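Local coordinates for Anapc5 protein (Xenopus laevis, PDB 5BPZ), which serves as a subunit of the anaphase-promoting complex (APC/C), the large ubiquitin ligase that drives the cell cycle through mitosis, at residues A[130-133]-A[134-138]. Residues are numbered along the deposited sequence; the frame is centred on the assembly and turned at random.
Sequences VGLF and LRHMI
Met-137 lies over one face of the Phe-133 ring, one helical turn further along, and the two side chains run at a slant to each other. The methylene CG does the touching: it stands 4.0 Å from the ring centroid and 18° off the normal, displaced toward the CE2 and CZ rim, a CH-pi contact. Beyond it the sulfur SD sits obliquely, 4.9 Å from the same centroid, adding a Met-aromatic contact. The ring reaches this place because Phe-133 CG is anti to its own backbone nitrogen (chi1 -174°); Met-137 CG, anti to its own carbonyl carbon, comes over the ring, and the bends beyond it carry SD to its oblique position. Val-37 and Leu-38 of helix 32-46 and Leu-66 of helix 52-67 also meet this ring, while Trp-29 and Val-30 touch Met-137.

Two other i to i+4 pairs flank this one. Val-130 and Leu-134 project side by side, methyl against methyl, with CG1 of the valine 3.8 Å from CD1 of the leucine. On the more exposed side Leu-132 and His-136 are likewise aligned, and Leu-132 CD2 meets the imidazole carbon CE1 of His-136 at 3.7 Å. The imidazole ND1 comes close to Leu-132 O, but the angle is poor for a hydrogen bond; that carbonyl instead accepts the amide N of His-136 at 2.8 Å in a nearly straight bond. The matching bond from Met-137 N to Phe-133 O is more bent, 145° at the hydrogen.

Successive i to i+4 backbone bonds, with side chains paired at the same spacing, are the pattern of a regular alpha helix. Here helix 129-142 turns Phe-133 and Met-137 toward helix 32-46, while Arg-135 is exposed, within the all-helical Apc5 N-terminal domain.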
loop_
_atom_site.group_PDB
_atom_site.type_symbol
_atom_site.label_atom_id
_atom_site.label_comp_id
_atom_site.label_asym_id
_atom_site.label_seq_id
_atom_site.Cartn_x
_atom_site.Cartn_y
_atom_site.Cartn_z
ATOM N N VAL A 130 8.741 3.075 9.312
ATOM C CA VAL A 130 7.324 3.088 8.913
ATOM C C VAL A 130 6.797 4.520 9.023
ATOM O O VAL A 130 6.200 5.016 8.072
ATOM C CB VAL A 130 6.457 2.064 9.709
ATOM C CG1 VAL A 130 4.965 2.247 9.430
ATOM C CG2 VAL A 130 6.883 0.632 9.406
ATOM N N GLY A 131 7.068 5.164 10.159
ATOM C CA GLY A 131 6.685 6.542 10.451
ATOM C C GLY A 131 7.204 7.534 9.434
ATOM O O GLY A 131 6.437 8.361 8.939
ATOM N N LEU A 132 8.497 7.422 9.082
ATOM C CA LEU A 132 9.139 8.271 8.076
ATOM C C LEU A 132 8.581 7.987 6.691
ATOM O O LEU A 132 8.386 8.926 5.916
ATOM C CB LEU A 132 10.668 8.133 8.091
ATOM C CG LEU A 132 11.382 8.886 9.205
ATOM C CD1 LEU A 132 12.708 8.234 9.541
ATOM C CD2 LEU A 132 11.570 10.363 8.856
ATOM N N PHE A 133 8.270 6.707 6.402
ATOM C CA PHE A 133 7.678 6.280 5.133
ATOM C C PHE A 133 6.260 6.845 4.976
ATOM O O PHE A 133 5.922 7.329 3.898
ATOM C CB PHE A 133 7.682 4.742 4.996
ATOM C CG PHE A 133 7.211 4.225 3.652
ATOM C CD1 PHE A 133 8.077 4.176 2.565
ATOM C CD2 PHE A 133 5.898 3.806 3.470
ATOM C CE1 PHE A 133 7.636 3.722 1.318
ATOM C CE2 PHE A 133 5.457 3.351 2.222
ATOM C CZ PHE A 133 6.330 3.310 1.157
ATOM N N LEU A 134 5.438 6.776 6.043
ATOM C CA LEU A 134 4.066 7.289 6.041
ATOM C C LEU A 134 4.090 8.794 5.823
ATOM O O LEU A 134 3.379 9.292 4.953
ATOM C CB LEU A 134 3.327 6.935 7.347
ATOM C CG LEU A 134 2.894 5.472 7.533
ATOM C CD1 LEU A 134 2.543 5.199 8.969
ATOM C CD2 LEU A 134 1.701 5.113 6.652
ATOM N N ARG A 135 4.982 9.495 6.551
ATOM C CA ARG A 135 5.219 10.932 6.477
ATOM C C ARG A 135 5.636 11.350 5.057
ATOM O O ARG A 135 4.956 12.173 4.444
ATOM C CB ARG A 135 6.295 11.336 7.506
ATOM C CG ARG A 135 6.444 12.842 7.652
ATOM C CD ARG A 135 7.751 13.261 8.291
ATOM N NE ARG A 135 8.073 14.646 7.943
ATOM C CZ ARG A 135 7.633 15.713 8.604
ATOM N NH1 ARG A 135 6.853 15.568 9.670
ATOM N NH2 ARG A 135 7.966 16.933 8.204
ATOM N N HIS A 136 6.733 10.765 4.533
ATOM C CA HIS A 136 7.253 11.074 3.199
ATOM C C HIS A 136 6.290 10.733 2.068
ATOM O O HIS A 136 6.319 11.432 1.052
ATOM C CB HIS A 136 8.636 10.448 2.958
ATOM C CG HIS A 136 9.714 11.037 3.822
ATOM N ND1 HIS A 136 10.541 10.237 4.591
ATOM C CD2 HIS A 136 10.052 12.334 4.023
ATOM C CE1 HIS A 136 11.358 11.064 5.222
ATOM N NE2 HIS A 136 11.098 12.336 4.917
ATOM N N MET A 137 5.416 9.712 2.237
ATOM C CA MET A 137 4.415 9.378 1.209
ATOM C C MET A 137 3.267 10.390 1.207
ATOM O O MET A 137 2.888 10.854 0.132
ATOM C CB MET A 137 3.872 7.949 1.346
ATOM C CG MET A 137 4.822 6.878 0.826
ATOM S SD MET A 137 5.197 7.034 -0.945
ATOM C CE MET A 137 6.948 7.573 -0.847
ATOM N N ILE A 138 2.719 10.733 2.409
ATOM C CA ILE A 138 1.620 11.692 2.568
ATOM C C ILE A 138 2.078 13.101 2.157
ATOM O O ILE A 138 1.302 13.819 1.527
ATOM C CB ILE A 138 0.945 11.640 3.987
ATOM C CG1 ILE A 138 0.441 10.215 4.366
ATOM C CG2 ILE A 138 -0.182 12.689 4.153
ATOM C CD1 ILE A 138 -0.753 9.610 3.540
#